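Local coordinates for protein putative metal-dependent hydrolase (Parabacteroides distasonis ATCC 8503, PDB 3KL7) that probably acts as a zinc-dependent hydrolase of the metallo-beta-lactamase superfamily, binding two zinc ions in its active site, at residues S39-Y44 with T62-D67; H47-D52 with I119-I124; D77-K82 with K102-G107; G147-F152 with K170-I175; A178-N183 with R198-K203. All coordinates share one frame; numbering follows the deposited sequence. Where two conformers were deposited one is given.

Contact 1: S39-Y44 with T62-D67; sequences SLMLTY and TFPKAD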
# COMPACT_ATOMS: atom_id res chain seq x y z
N SER A 39 5.10 -3.92 3.08
CA SER A 39 5.77 -4.40 1.89
C SER A 39 4.97 -5.49 1.19
O SER A 39 4.63 -6.52 1.80
CB SER A 39 7.18 -4.92 2.24
OG SER A 39 7.99 -3.88 2.74
N LEU A 40 4.68 -5.25 -0.08
CA LEU A 40 3.85 -6.15 -0.88
C LEU A 40 4.46 -6.35 -2.27
O LEU A 40 5.07 -5.44 -2.81
CB LEU A 40 2.42 -5.56 -1.05
CG LEU A 40 1.67 -5.11 0.22
CD1 LEU A 40 0.35 -4.37 -0.16
CD2 LEU A 40 1.37 -6.32 1.15
N MSE A 41 4.30 -7.54 -2.83
CA MSE A 41 4.60 -7.75 -4.25
C MSE A 41 3.29 -8.02 -4.94
O MSE A 41 2.49 -8.82 -4.45
CB MSE A 41 5.55 -8.92 -4.46
CG MSE A 41 5.85 -9.22 -5.91
SE MSE A 41 7.14 -10.61 -6.15
CE MSE A 41 6.35 -11.96 -5.03
N LEU A 42 3.05 -7.35 -6.05
CA LEU A 42 1.83 -7.56 -6.85
C LEU A 42 2.22 -8.13 -8.18
O LEU A 42 3.09 -7.62 -8.84
CB LEU A 42 1.10 -6.23 -7.05
CG LEU A 42 0.16 -5.75 -5.94
CD1 LEU A 42 0.92 -5.41 -4.72
CD2 LEU A 42 -0.64 -4.55 -6.44
N THR A 43 1.57 -9.20 -8.58
CA THR A 43 1.83 -9.79 -9.89
C THR A 43 0.56 -9.74 -10.72
O THR A 43 -0.46 -10.28 -10.31
CB THR A 43 2.28 -11.27 -9.78
OG1 THR A 43 3.36 -11.38 -8.84
CG2 THR A 43 2.70 -11.79 -11.11
N TYR A 44 0.64 -9.09 -11.89
CA TYR A 44 -0.51 -8.99 -12.80
C TYR A 44 -0.08 -9.08 -14.24
O TYR A 44 0.79 -8.32 -14.68
CB TYR A 44 -1.23 -7.66 -12.57
CG TYR A 44 -2.34 -7.40 -13.57
CD1 TYR A 44 -3.57 -8.03 -13.45
CD2 TYR A 44 -2.16 -6.52 -14.61
CE1 TYR A 44 -4.58 -7.79 -14.35
CE2 TYR A 44 -3.16 -6.28 -15.51
CZ TYR A 44 -4.37 -6.90 -15.39
OH TYR A 44 -5.36 -6.65 -16.32
N THR A 62 15.98 -12.86 -4.60
CA THR A 62 15.29 -14.10 -4.98
C THR A 62 13.95 -13.84 -5.71
O THR A 62 13.36 -14.76 -6.24
CB THR A 62 15.02 -15.01 -3.76
OG1 THR A 62 14.03 -14.40 -2.91
CG2 THR A 62 16.32 -15.27 -2.95
N PHE A 63 13.47 -12.60 -5.72
CA PHE A 63 12.23 -12.26 -6.46
C PHE A 63 12.53 -11.99 -7.93
O PHE A 63 13.66 -11.66 -8.29
CB PHE A 63 11.53 -11.01 -5.86
CG PHE A 63 10.97 -11.21 -4.47
CD1 PHE A 63 10.17 -12.31 -4.17
CD2 PHE A 63 11.22 -10.28 -3.47
CE1 PHE A 63 9.66 -12.49 -2.88
CE2 PHE A 63 10.71 -10.46 -2.17
CZ PHE A 63 9.94 -11.55 -1.89
N PRO A 64 11.50 -12.12 -8.80
CA PRO A 64 11.68 -11.66 -10.17
C PRO A 64 11.90 -10.15 -10.17
O PRO A 64 11.51 -9.47 -9.19
CB PRO A 64 10.34 -12.04 -10.85
CG PRO A 64 9.37 -12.13 -9.74
CD PRO A 64 10.14 -12.64 -8.56
N LYS A 65 12.52 -9.63 -11.23
CA LYS A 65 12.87 -8.23 -11.26
C LYS A 65 11.63 -7.36 -11.46
O LYS A 65 10.77 -7.65 -12.30
CB LYS A 65 13.91 -7.96 -12.34
CG LYS A 65 15.24 -8.75 -12.15
CD LYS A 65 15.88 -8.54 -10.75
CE LYS A 65 17.23 -9.24 -10.65
NZ LYS A 65 17.79 -9.24 -9.27
N ALA A 66 11.55 -6.29 -10.66
CA ALA A 66 10.42 -5.37 -10.70
C ALA A 66 10.29 -4.67 -12.05
O ALA A 66 11.25 -4.12 -12.58
CB ALA A 66 10.58 -4.32 -9.60
N ASP A 67 9.10 -4.70 -12.60
CA ASP A 67 8.75 -3.81 -13.69
C ASP A 67 8.44 -2.43 -13.10
O ASP A 67 8.68 -1.40 -13.74
CB ASP A 67 7.55 -4.33 -14.46
CG ASP A 67 7.87 -5.58 -15.27
OD1 ASP A 67 8.54 -5.45 -16.30
OD2 ASP A 67 7.44 -6.69 -14.86
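Met41, a selenomethionine, reaches from strand 39-44 to Phe63 and Pro64 in the loop ahead of strand 68-71, on the outer face of the first sheet of the metallo-beta-lactamase fold. It illustrates how one flexible side chain can dock a loop onto a sheet. The tight part belongs to the end of Met41. Its chain runs out extended as far as SE, with CG opposite the backbone N (chi1 178°), and then bends at chi3 (51°), which brings CE to the Phe63 ring. CE and SE of Met41 both rest near Phe63 CD1, CE at 3.9 Å. The selenium comes at the ring from an oblique direction, in a Met-aromatic contact 4.5 Å from the ring centroid. The loose side is the proline. Pro64 is exposed and only brushes the selenium, whereas Met41 itself is buried, with Thr33 on strand 29-36 and Ser48 and Gln50 on strand 47-51 also against it. Phe63 is partly exposed, and Tyr60 meets it edge-to-face. Beyond the proline, Lys65 NZ hydrogen-bonds to Ala86 O and Asp67 OD2 to Ser48 N. Across the two segments, the longer of the touches is Met41 SE to Pro64 CD, 4.4 Å.

Contact 2: H47-D52 with I119-I124; sequences HSIQVD and ISYMKI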
# COMPACT_ATOMS: atom_id res chain seq x y z
N HIS A 47 3.59 -9.05 -15.13
CA HIS A 47 4.33 -7.89 -14.66
C HIS A 47 4.47 -8.01 -13.16
O HIS A 47 3.53 -8.46 -12.48
CB HIS A 47 3.59 -6.59 -15.01
CG HIS A 47 3.36 -6.40 -16.47
ND1 HIS A 47 4.38 -6.10 -17.35
CD2 HIS A 47 2.23 -6.47 -17.21
CE1 HIS A 47 3.89 -6.00 -18.57
NE2 HIS A 47 2.59 -6.22 -18.51
N SER A 48 5.63 -7.60 -12.64
CA SER A 48 5.89 -7.68 -11.21
C SER A 48 6.03 -6.27 -10.61
O SER A 48 6.80 -5.45 -11.11
CB SER A 48 7.15 -8.48 -10.96
OG SER A 48 7.41 -8.58 -9.58
N ILE A 49 5.27 -6.01 -9.55
CA ILE A 49 5.22 -4.69 -8.92
C ILE A 49 5.59 -4.81 -7.46
O ILE A 49 4.95 -5.54 -6.71
CB ILE A 49 3.83 -4.10 -8.98
CG1 ILE A 49 3.40 -3.87 -10.46
CG2 ILE A 49 3.77 -2.78 -8.17
CD1 ILE A 49 2.02 -4.45 -10.81
N GLN A 50 6.63 -4.10 -7.04
CA GLN A 50 7.01 -4.09 -5.65
C GLN A 50 6.55 -2.80 -5.02
O GLN A 50 6.75 -1.71 -5.59
CB GLN A 50 8.52 -4.23 -5.49
CG GLN A 50 9.08 -5.55 -6.01
CD GLN A 50 8.84 -6.72 -5.08
OE1 GLN A 50 8.27 -6.56 -3.99
NE2 GLN A 50 9.28 -7.91 -5.49
N VAL A 51 5.95 -2.92 -3.83
CA VAL A 51 5.54 -1.78 -3.03
C VAL A 51 6.39 -1.69 -1.76
O VAL A 51 6.49 -2.66 -1.00
CB VAL A 51 4.07 -1.93 -2.61
CG1 VAL A 51 3.59 -0.68 -1.82
CG2 VAL A 51 3.21 -2.18 -3.83
N ASP A 52 6.98 -0.52 -1.53
CA ASP A 52 7.79 -0.26 -0.32
C ASP A 52 8.69 -1.45 0.04
O ASP A 52 8.66 -1.95 1.18
CB ASP A 52 6.88 0.09 0.87
CG ASP A 52 6.07 1.41 0.67
OD1 ASP A 52 6.40 2.21 -0.25
OD2 ASP A 52 5.10 1.66 1.45
N ILE A 119 1.28 3.79 -17.52
CA ILE A 119 1.46 2.32 -17.55
C ILE A 119 0.16 1.73 -18.05
O ILE A 119 -0.87 1.85 -17.39
CB ILE A 119 1.74 1.72 -16.15
CG1 ILE A 119 2.79 2.54 -15.41
CG2 ILE A 119 2.22 0.26 -16.29
CD1 ILE A 119 4.00 2.81 -16.23
N SER A 120 0.20 1.07 -19.20
CA SER A 120 -1.02 0.67 -19.89
C SER A 120 -1.82 -0.37 -19.13
O SER A 120 -3.01 -0.51 -19.37
CB SER A 120 -0.70 0.16 -21.28
OG SER A 120 0.01 -1.07 -21.21
N TYR A 121 -1.17 -1.11 -18.22
CA TYR A 121 -1.83 -2.20 -17.50
C TYR A 121 -2.15 -1.85 -16.04
O TYR A 121 -2.69 -2.69 -15.31
CB TYR A 121 -0.96 -3.48 -17.55
CG TYR A 121 0.43 -3.32 -16.97
CD1 TYR A 121 0.65 -3.43 -15.60
CD2 TYR A 121 1.53 -3.10 -17.80
CE1 TYR A 121 1.95 -3.29 -15.05
CE2 TYR A 121 2.84 -2.96 -17.27
CZ TYR A 121 3.03 -3.06 -15.89
OH TYR A 121 4.31 -2.92 -15.35
N MSE A 122 -1.83 -0.63 -15.62
CA MSE A 122 -2.04 -0.25 -14.22
C MSE A 122 -2.12 1.24 -14.05
O MSE A 122 -1.09 1.94 -14.15
CB MSE A 122 -0.91 -0.79 -13.34
CG MSE A 122 -1.11 -0.45 -11.86
SE MSE A 122 0.30 -1.03 -10.76
CE MSE A 122 1.60 0.28 -11.26
N LYS A 123 -3.33 1.74 -13.79
CA LYS A 123 -3.54 3.15 -13.53
C LYS A 123 -3.18 3.40 -12.10
O LYS A 123 -3.48 2.58 -11.24
CB LYS A 123 -5.01 3.54 -13.79
CG LYS A 123 -5.35 4.98 -13.40
CD LYS A 123 -6.76 5.38 -13.86
CE LYS A 123 -7.84 4.75 -12.97
NZ LYS A 123 -9.19 5.31 -13.23
N ILE A 124 -2.51 4.53 -11.84
CA ILE A 124 -2.14 4.91 -10.48
C ILE A 124 -2.78 6.23 -10.12
O ILE A 124 -2.72 7.18 -10.89
CB ILE A 124 -0.59 5.09 -10.30
CG1 ILE A 124 0.18 3.92 -10.89
CG2 ILE A 124 -0.25 5.22 -8.85
CD1 ILE A 124 1.72 4.13 -10.86
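The rings of His47 and Tyr121 lie almost exactly flat on one another, their planes only 4° from parallel and their centroids 3.6 Å apart. This is a face-to-face stack with much overlap: Tyr121 CE2 sits over the middle of the imidazole, and His47 CD2 over the middle of the phenol ring. The closest pair is His47 NE2 to Tyr121 CD2 at 3.4 Å. Tyr121 stands with CG between its own backbone N and carbonyl carbon (chi1 59°), and its second face lies against Ile119 CG2, near the rim. The phenol ring is thus sandwiched between an imidazole and a methyl group of its own type I turn, which the bond from Met122 N to Ile119 O closes. Ile49 approaches differently, its CD1 lying at the edge of the Tyr121 ring, 4.4 Å from CE1. The same methyl also meets Met122, also a selenomethionine, 3.8 Å from SE, and there the two side chains cross at a slant. Ile68 and Phe152 flank both Ile49 and Met122. Strand 47-51 belongs to one sheet and the turn leads into strand 123-128 of the other, so the contact bridges the two sheets of the metallo-beta-lactamase sandwich.

Contact 3: D77-K82 with K102-G107; sequences DHLDPK and KKLGKG. With ZN (zinc ion), chain D.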
# COMPACT_ATOMS: atom_id res chain seq x y z
N ASP A 77 11.45 1.97 7.07
CA ASP A 77 10.66 0.74 6.98
C ASP A 77 9.74 0.74 5.72
O ASP A 77 8.78 -0.05 5.61
CB ASP A 77 9.83 0.52 8.27
CG ASP A 77 8.84 1.65 8.55
OD1 ASP A 77 9.23 2.83 8.47
OD2 ASP A 77 7.69 1.35 8.86
N HIS A 78 10.06 1.63 4.77
CA HIS A 78 9.32 1.74 3.48
C HIS A 78 10.27 2.01 2.29
O HIS A 78 10.11 1.44 1.20
CB HIS A 78 8.31 2.88 3.56
CG HIS A 78 7.19 2.62 4.51
ND1 HIS A 78 5.98 2.10 4.12
CD2 HIS A 78 7.10 2.81 5.86
CE1 HIS A 78 5.19 1.97 5.18
NE2 HIS A 78 5.85 2.40 6.24
N LEU A 79 11.24 2.92 2.50
CA LEU A 79 12.21 3.30 1.48
C LEU A 79 13.55 2.70 1.82
O LEU A 79 14.17 3.08 2.79
CB LEU A 79 12.32 4.85 1.37
CG LEU A 79 13.36 5.41 0.37
CD1 LEU A 79 13.10 4.92 -1.03
CD2 LEU A 79 13.39 6.95 0.41
N ASP A 80 13.99 1.76 0.99
CA ASP A 80 15.24 1.09 1.20
C ASP A 80 15.95 0.87 -0.15
O ASP A 80 15.54 0.02 -0.93
CB ASP A 80 15.00 -0.25 1.89
CG ASP A 80 16.27 -1.00 2.15
OD1 ASP A 80 17.36 -0.45 1.85
OD2 ASP A 80 16.19 -2.13 2.66
N PRO A 81 17.02 1.65 -0.40
CA PRO A 81 17.78 1.56 -1.65
C PRO A 81 18.41 0.19 -1.90
O PRO A 81 18.48 -0.24 -3.05
CB PRO A 81 18.89 2.63 -1.46
CG PRO A 81 18.36 3.57 -0.50
CD PRO A 81 17.52 2.75 0.45
N LYS A 82 18.87 -0.47 -0.84
CA LYS A 82 19.51 -1.78 -0.97
C LYS A 82 18.51 -2.77 -1.57
O LYS A 82 18.82 -3.50 -2.52
CB LYS A 82 20.02 -2.26 0.41
CG LYS A 82 20.71 -3.65 0.41
N LYS A 102 13.65 12.28 -4.37
CA LYS A 102 14.84 13.11 -4.14
C LYS A 102 15.96 12.29 -3.51
O LYS A 102 17.11 12.36 -3.95
CB LYS A 102 14.50 14.30 -3.23
CG LYS A 102 14.49 15.65 -3.93
CD LYS A 102 15.90 16.10 -4.30
CE LYS A 102 16.22 15.80 -5.75
NZ LYS A 102 15.56 16.77 -6.69
N LYS A 103 15.63 11.54 -2.47
CA LYS A 103 16.61 10.72 -1.74
C LYS A 103 17.19 9.64 -2.63
O LYS A 103 18.31 9.25 -2.47
CB LYS A 103 15.99 10.09 -0.48
CG LYS A 103 15.65 11.12 0.65
CD LYS A 103 15.07 10.45 1.91
CE LYS A 103 16.17 9.99 2.88
NZ LYS A 103 16.88 11.16 3.54
N LEU A 104 16.39 9.15 -3.58
CA LEU A 104 16.86 8.11 -4.48
C LEU A 104 17.67 8.68 -5.59
O LEU A 104 18.65 8.07 -6.00
CB LEU A 104 15.67 7.33 -5.08
CG LEU A 104 15.13 6.19 -4.21
CD1 LEU A 104 13.86 5.63 -4.82
CD2 LEU A 104 16.22 5.09 -4.01
N GLY A 105 17.27 9.83 -6.09
CA GLY A 105 17.95 10.47 -7.22
C GLY A 105 17.45 9.95 -8.56
O GLY A 105 18.06 10.19 -9.59
N LYS A 106 16.33 9.23 -8.53
CA LYS A 106 15.72 8.71 -9.75
C LYS A 106 14.27 8.37 -9.48
O LYS A 106 13.84 8.29 -8.33
CB LYS A 106 16.48 7.47 -10.26
CG LYS A 106 16.41 6.24 -9.33
CD LYS A 106 17.50 5.14 -9.69
CE LYS A 106 17.39 3.91 -8.74
NZ LYS A 106 18.58 3.02 -8.79
N GLY A 107 13.51 8.18 -10.54
CA GLY A 107 12.13 7.81 -10.42
C GLY A 107 11.18 8.96 -10.72
O GLY A 107 11.60 10.11 -10.84
ZN ZN D . 5.82 2.90 8.45
O HOH W 1 7.24 4.41 8.54
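With CG opposite the backbone N (chi1 177°), Leu79 points its two methyls at helix 98-104, where Leu104 is turned the other way about chi1 (-84°), the two side chains running past one another in opposite senses. Leu79 directly follows the HxHxDH zinc motif of the metallo-beta-lactamase fold, so the residue just after the metal ligands packs on helix 98-104. Leu79 CD1 lies 3.9 Å from Leu104 CD1, while Leu79 CD2 rests 4.2 Å from both CB and CD of Lys103, whose chain then bends away. Pro81 adds a looser touch, its CG 4.4 Å from Leu104 CD2. Asp80 N-caps helix 81-87, with a weak bond from Lys82 N to Asp80 OD1. On the metal side, Asp77 and His78 share their zinc ion with Asp162, His209 and a water. Asp52 OD2 accepts from His78 ND1, a second-shell bond that would limit rotation of the imidazole, whose NE2 binds the zinc at 2.3 Å.

Contact 4: G147-F152 with K170-I175; sequences GYILTF and KDLKDI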
# COMPACT_ATOMS: atom_id res chain seq x y z
N GLY A 147 -0.69 7.74 -0.36
CA GLY A 147 -1.27 6.42 -0.55
C GLY A 147 -1.46 6.29 -2.07
O GLY A 147 -1.33 7.29 -2.77
N TYR A 148 -1.75 5.06 -2.56
CA TYR A 148 -1.97 4.81 -4.01
C TYR A 148 -3.20 3.96 -4.25
O TYR A 148 -3.47 3.05 -3.51
CB TYR A 148 -0.77 4.09 -4.63
CG TYR A 148 0.48 4.86 -4.53
CD1 TYR A 148 0.65 6.04 -5.25
CD2 TYR A 148 1.50 4.45 -3.69
CE1 TYR A 148 1.80 6.77 -5.14
CE2 TYR A 148 2.65 5.18 -3.57
CZ TYR A 148 2.80 6.35 -4.30
OH TYR A 148 3.95 7.09 -4.18
N ILE A 149 -3.94 4.28 -5.31
CA ILE A 149 -4.99 3.41 -5.80
C ILE A 149 -4.48 2.88 -7.13
O ILE A 149 -4.16 3.65 -8.04
CB ILE A 149 -6.34 4.16 -6.05
CG1 ILE A 149 -6.75 4.99 -4.84
CG2 ILE A 149 -7.45 3.18 -6.41
CD1 ILE A 149 -8.01 5.84 -5.09
N LEU A 150 -4.39 1.56 -7.22
CA LEU A 150 -3.89 0.89 -8.38
C LEU A 150 -5.02 0.19 -9.03
O LEU A 150 -5.72 -0.59 -8.38
CB LEU A 150 -2.84 -0.14 -7.97
CG LEU A 150 -1.73 0.44 -7.13
CD1 LEU A 150 -0.77 -0.65 -6.67
CD2 LEU A 150 -1.02 1.52 -7.93
N THR A 151 -5.24 0.46 -10.30
CA THR A 151 -6.36 -0.13 -11.02
C THR A 151 -5.84 -1.09 -12.10
O THR A 151 -5.08 -0.69 -12.96
CB THR A 151 -7.27 0.96 -11.65
OG1 THR A 151 -7.69 1.89 -10.62
CG2 THR A 151 -8.50 0.31 -12.31
N PHE A 152 -6.25 -2.36 -12.01
CA PHE A 152 -5.94 -3.37 -13.01
C PHE A 152 -7.27 -3.84 -13.64
O PHE A 152 -8.05 -4.49 -12.97
CB PHE A 152 -5.26 -4.58 -12.37
CG PHE A 152 -4.11 -4.24 -11.44
CD1 PHE A 152 -4.35 -3.95 -10.10
CD2 PHE A 152 -2.81 -4.24 -11.91
CE1 PHE A 152 -3.28 -3.66 -9.24
CE2 PHE A 152 -1.74 -3.93 -11.05
CZ PHE A 152 -1.97 -3.65 -9.72
N LYS A 170 -13.36 9.32 2.82
CA LYS A 170 -14.76 9.37 2.34
C LYS A 170 -14.81 9.52 0.81
O LYS A 170 -15.78 9.16 0.19
CB LYS A 170 -15.54 10.53 3.00
CG LYS A 170 -15.96 10.25 4.47
CD LYS A 170 -16.76 11.47 5.10
CE LYS A 170 -15.82 12.67 5.45
NZ LYS A 170 -16.59 13.98 5.70
N ASP A 171 -13.72 10.04 0.22
CA ASP A 171 -13.65 10.29 -1.24
C ASP A 171 -13.21 9.05 -2.07
O ASP A 171 -13.21 9.08 -3.31
CB ASP A 171 -12.72 11.48 -1.51
CG ASP A 171 -13.24 12.81 -0.85
OD1 ASP A 171 -14.45 13.06 -0.94
OD2 ASP A 171 -12.41 13.57 -0.23
N LEU A 172 -12.82 7.97 -1.38
CA LEU A 172 -12.37 6.76 -2.06
C LEU A 172 -13.58 5.95 -2.55
O LEU A 172 -14.41 5.50 -1.76
CB LEU A 172 -11.53 5.91 -1.11
CG LEU A 172 -10.15 6.45 -0.74
CD1 LEU A 172 -9.55 5.66 0.47
CD2 LEU A 172 -9.20 6.40 -1.96
N LYS A 173 -13.68 5.77 -3.87
CA LYS A 173 -14.84 5.10 -4.44
C LYS A 173 -14.46 3.79 -5.10
O LYS A 173 -13.36 3.65 -5.64
CB LYS A 173 -15.55 5.99 -5.45
CG LYS A 173 -15.97 7.38 -4.90
CD LYS A 173 -16.90 7.28 -3.66
CE LYS A 173 -17.31 8.67 -3.16
NZ LYS A 173 -17.96 8.66 -1.78
N ASP A 174 -15.37 2.82 -5.01
CA ASP A 174 -15.27 1.54 -5.72
C ASP A 174 -13.95 0.81 -5.48
O ASP A 174 -13.32 0.31 -6.43
CB ASP A 174 -15.50 1.77 -7.19
CG ASP A 174 -16.88 2.36 -7.49
OD1 ASP A 174 -17.88 1.79 -7.02
OD2 ASP A 174 -16.96 3.40 -8.19
N ILE A 175 -13.54 0.74 -4.22
CA ILE A 175 -12.32 0.04 -3.87
C ILE A 175 -12.63 -1.44 -3.65
O ILE A 175 -13.46 -1.78 -2.82
CB ILE A 175 -11.66 0.65 -2.62
CG1 ILE A 175 -11.31 2.15 -2.87
CG2 ILE A 175 -10.40 -0.13 -2.25
CD1 ILE A 175 -10.23 2.41 -3.95
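Ile149 and the loop residues Leu172 and Ile175 meet on the outer face of the second sheet, and the isoleucine carries the whole contact through its two branches. At CB the chain divides. CG2 heads for Ile175, coming within 3.8 Å of its CD1, and the two side chains meet at about a right angle. The other branch starts at CG1, placed beside the backbone N by chi1 of -50°, and already lies 4.0 Å from Leu172 CD2. From there the chain extends (chi2 175°), and Ile149 CD1 lies against the same methyl, Leu172 CD2, at 3.4 Å, a rather short separation for two carbons. One leucine methyl thus takes both atoms of the longer branch, while a single isoleucine methyl takes the shorter one. All three residues are buried. Tyr158 and Phe200 pack against both Leu172 and Ile175, extending the apolar layer over the sheet and under helix 190-200. Lys173 NZ donates to Lys170 O at 3.0 Å, with the donor almost in line with the carbonyl bond (168°), and Arg156 NH2 hydrogen-bonds to Lys173 O. The connection between strands 155-159 and 177-181 lies over neighbouring strand 146-152, part of the layer that covers the outside of a sheet in the alpha-beta-beta-alpha sandwich of the metallo-beta-lactamase fold.

Contact 5: A178-N183 with R198-K203; sequences AFLPVN and RMFSPK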
# COMPACT_ATOMS: atom_id res chain seq x y z
N ALA A 178 -8.33 -3.19 -0.03
CA ALA A 178 -7.68 -2.11 0.67
C ALA A 178 -6.72 -2.61 1.69
O ALA A 178 -6.98 -3.58 2.38
CB ALA A 178 -8.72 -1.16 1.34
N PHE A 179 -5.59 -1.94 1.78
CA PHE A 179 -4.63 -2.17 2.82
C PHE A 179 -4.59 -0.93 3.69
O PHE A 179 -4.24 0.14 3.23
CB PHE A 179 -3.24 -2.45 2.21
CG PHE A 179 -3.18 -3.73 1.40
CD1 PHE A 179 -3.65 -3.75 0.09
CD2 PHE A 179 -2.69 -4.89 1.94
CE1 PHE A 179 -3.62 -4.91 -0.65
CE2 PHE A 179 -2.66 -6.05 1.21
CZ PHE A 179 -3.12 -6.06 -0.09
N LEU A 180 -4.96 -1.10 4.96
CA LEU A 180 -4.88 -0.02 5.96
C LEU A 180 -3.87 -0.36 7.05
O LEU A 180 -3.79 -1.53 7.50
CB LEU A 180 -6.25 0.20 6.60
CG LEU A 180 -7.32 0.66 5.63
CD1 LEU A 180 -8.70 0.79 6.34
CD2 LEU A 180 -6.90 1.98 4.96
N PRO A 181 -3.08 0.65 7.49
CA PRO A 181 -2.04 0.51 8.53
C PRO A 181 -2.57 0.62 9.94
O PRO A 181 -3.27 1.58 10.26
CB PRO A 181 -1.11 1.69 8.25
CG PRO A 181 -1.99 2.71 7.69
CD PRO A 181 -2.97 1.96 6.82
N VAL A 182 -2.21 -0.34 10.79
CA VAL A 182 -2.79 -0.45 12.11
C VAL A 182 -1.70 -0.71 13.17
O VAL A 182 -1.64 -1.81 13.76
CB VAL A 182 -3.86 -1.60 12.15
CG1 VAL A 182 -4.70 -1.51 13.40
CG2 VAL A 182 -4.77 -1.58 10.85
N ASN A 183 -0.84 0.28 13.40
CA ASN A 183 0.10 0.21 14.51
C ASN A 183 0.20 1.54 15.24
O ASN A 183 -0.19 2.56 14.72
CB ASN A 183 1.49 -0.30 14.06
CG ASN A 183 2.25 0.70 13.22
OD1 ASN A 183 1.67 1.54 12.52
ND2 ASN A 183 3.56 0.61 13.25
N ARG A 198 -15.10 1.88 7.33
CA ARG A 198 -16.53 2.20 7.14
C ARG A 198 -16.73 3.48 6.31
O ARG A 198 -17.80 3.70 5.75
CB ARG A 198 -17.24 2.31 8.50
CG ARG A 198 -17.46 0.95 9.19
CD ARG A 198 -18.40 1.04 10.42
NE ARG A 198 -18.45 -0.23 11.15
CZ ARG A 198 -19.38 -1.16 10.98
NH1 ARG A 198 -20.38 -0.95 10.12
NH2 ARG A 198 -19.33 -2.28 11.68
N MSE A 199 -15.71 4.30 6.22
CA MSE A 199 -15.82 5.52 5.44
C MSE A 199 -15.93 5.26 3.90
O MSE A 199 -16.50 6.06 3.18
CB MSE A 199 -14.64 6.45 5.73
CG MSE A 199 -14.79 7.26 7.03
SE MSE A 199 -13.40 8.64 7.11
CE MSE A 199 -11.93 7.58 7.70
N PHE A 200 -15.36 4.14 3.43
CA PHE A 200 -15.38 3.84 1.99
C PHE A 200 -15.74 2.38 1.61
O PHE A 200 -15.82 2.04 0.42
CB PHE A 200 -14.05 4.27 1.33
CG PHE A 200 -12.84 3.46 1.73
CD1 PHE A 200 -12.24 3.64 2.98
CD2 PHE A 200 -12.28 2.55 0.85
CE1 PHE A 200 -11.12 2.90 3.35
CE2 PHE A 200 -11.14 1.80 1.22
CZ PHE A 200 -10.56 1.99 2.47
N SER A 201 -15.98 1.53 2.62
CA SER A 201 -16.50 0.17 2.41
C SER A 201 -15.80 -0.63 1.36
O SER A 201 -16.42 -1.01 0.35
CB SER A 201 -17.99 0.24 2.06
OG SER A 201 -18.75 0.63 3.17
N PRO A 202 -14.51 -0.92 1.56
CA PRO A 202 -13.87 -1.80 0.63
C PRO A 202 -14.46 -3.20 0.74
O PRO A 202 -14.92 -3.60 1.81
CB PRO A 202 -12.42 -1.79 1.07
CG PRO A 202 -12.45 -1.40 2.50
CD PRO A 202 -13.61 -0.48 2.63
N LYS A 203 -14.49 -3.93 -0.37
CA LYS A 203 -15.01 -5.24 -0.36
C LYS A 203 -14.09 -6.16 0.46
O LYS A 203 -14.56 -6.96 1.24
CB LYS A 203 -15.17 -5.75 -1.77
CG LYS A 203 -16.28 -5.02 -2.55
CD LYS A 203 -16.13 -5.20 -4.02
CE LYS A 203 -17.33 -4.68 -4.78
NZ LYS A 203 -16.99 -4.50 -6.23
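Phe200, near the C-terminal end of helix 190-200, lays its ring edge against Ala178 and Leu180 on one side of strand 177-181. Ala178 CB sits near the ring plane, 3.8 Å from both CZ and CE2 of Phe200. Leu180 CD1 reaches the rim further round, 4.4 Å from Phe200 CE1. The ring is turned down to the strand because Phe200 CG lies between its backbone N and carbonyl carbon (chi1 69°). Ser201 leaves helical geometry with a positive phi (49°), and the chain passes on to Pro202, whose CD lies 3.6 Å above one face of the Phe200 ring, offset toward the rim. Pro202 then adds its own contact: its CB lies 3.8 Å from Ala178 CB. The alanine methyl thus faces the corner formed by the ring edge and the proline. The unit is beta-alpha-beta, strand 204-208 following at once and lying parallel to strand 177-181, while Phe179 points to the other side and stacks on Tyr206. Every touching group across the two segments is a hydrocarbon and all four residues are buried, which suggests that the helix packs on its strand mainly through apolar fit and exclusion of water rather than directed polar bonds.

In the fold
The segments of contacts 1 and 2 alternate along the chain and share neighbouring strands 39-44 and 47-51 of the first sheet, centres about 9 Å apart. Contact 3, nested in the loop that contact 2 closes, lies about 17 Å from the centre of each. Contacts 4 and 5 follow in series on the second sheet, about 11 Å apart between centres and joined where Phe200 meets the 170-175 loop. Contact 2 reaches both sheets, and its strand 123-128 pairs with strand 146-152 of contact 4. Across the chain's centre, Leu40 of contact 1 touches Phe179 of contact 5, so the two sheets meet face to face, with contact 3's zinc ligands on the loop after strand 68-71.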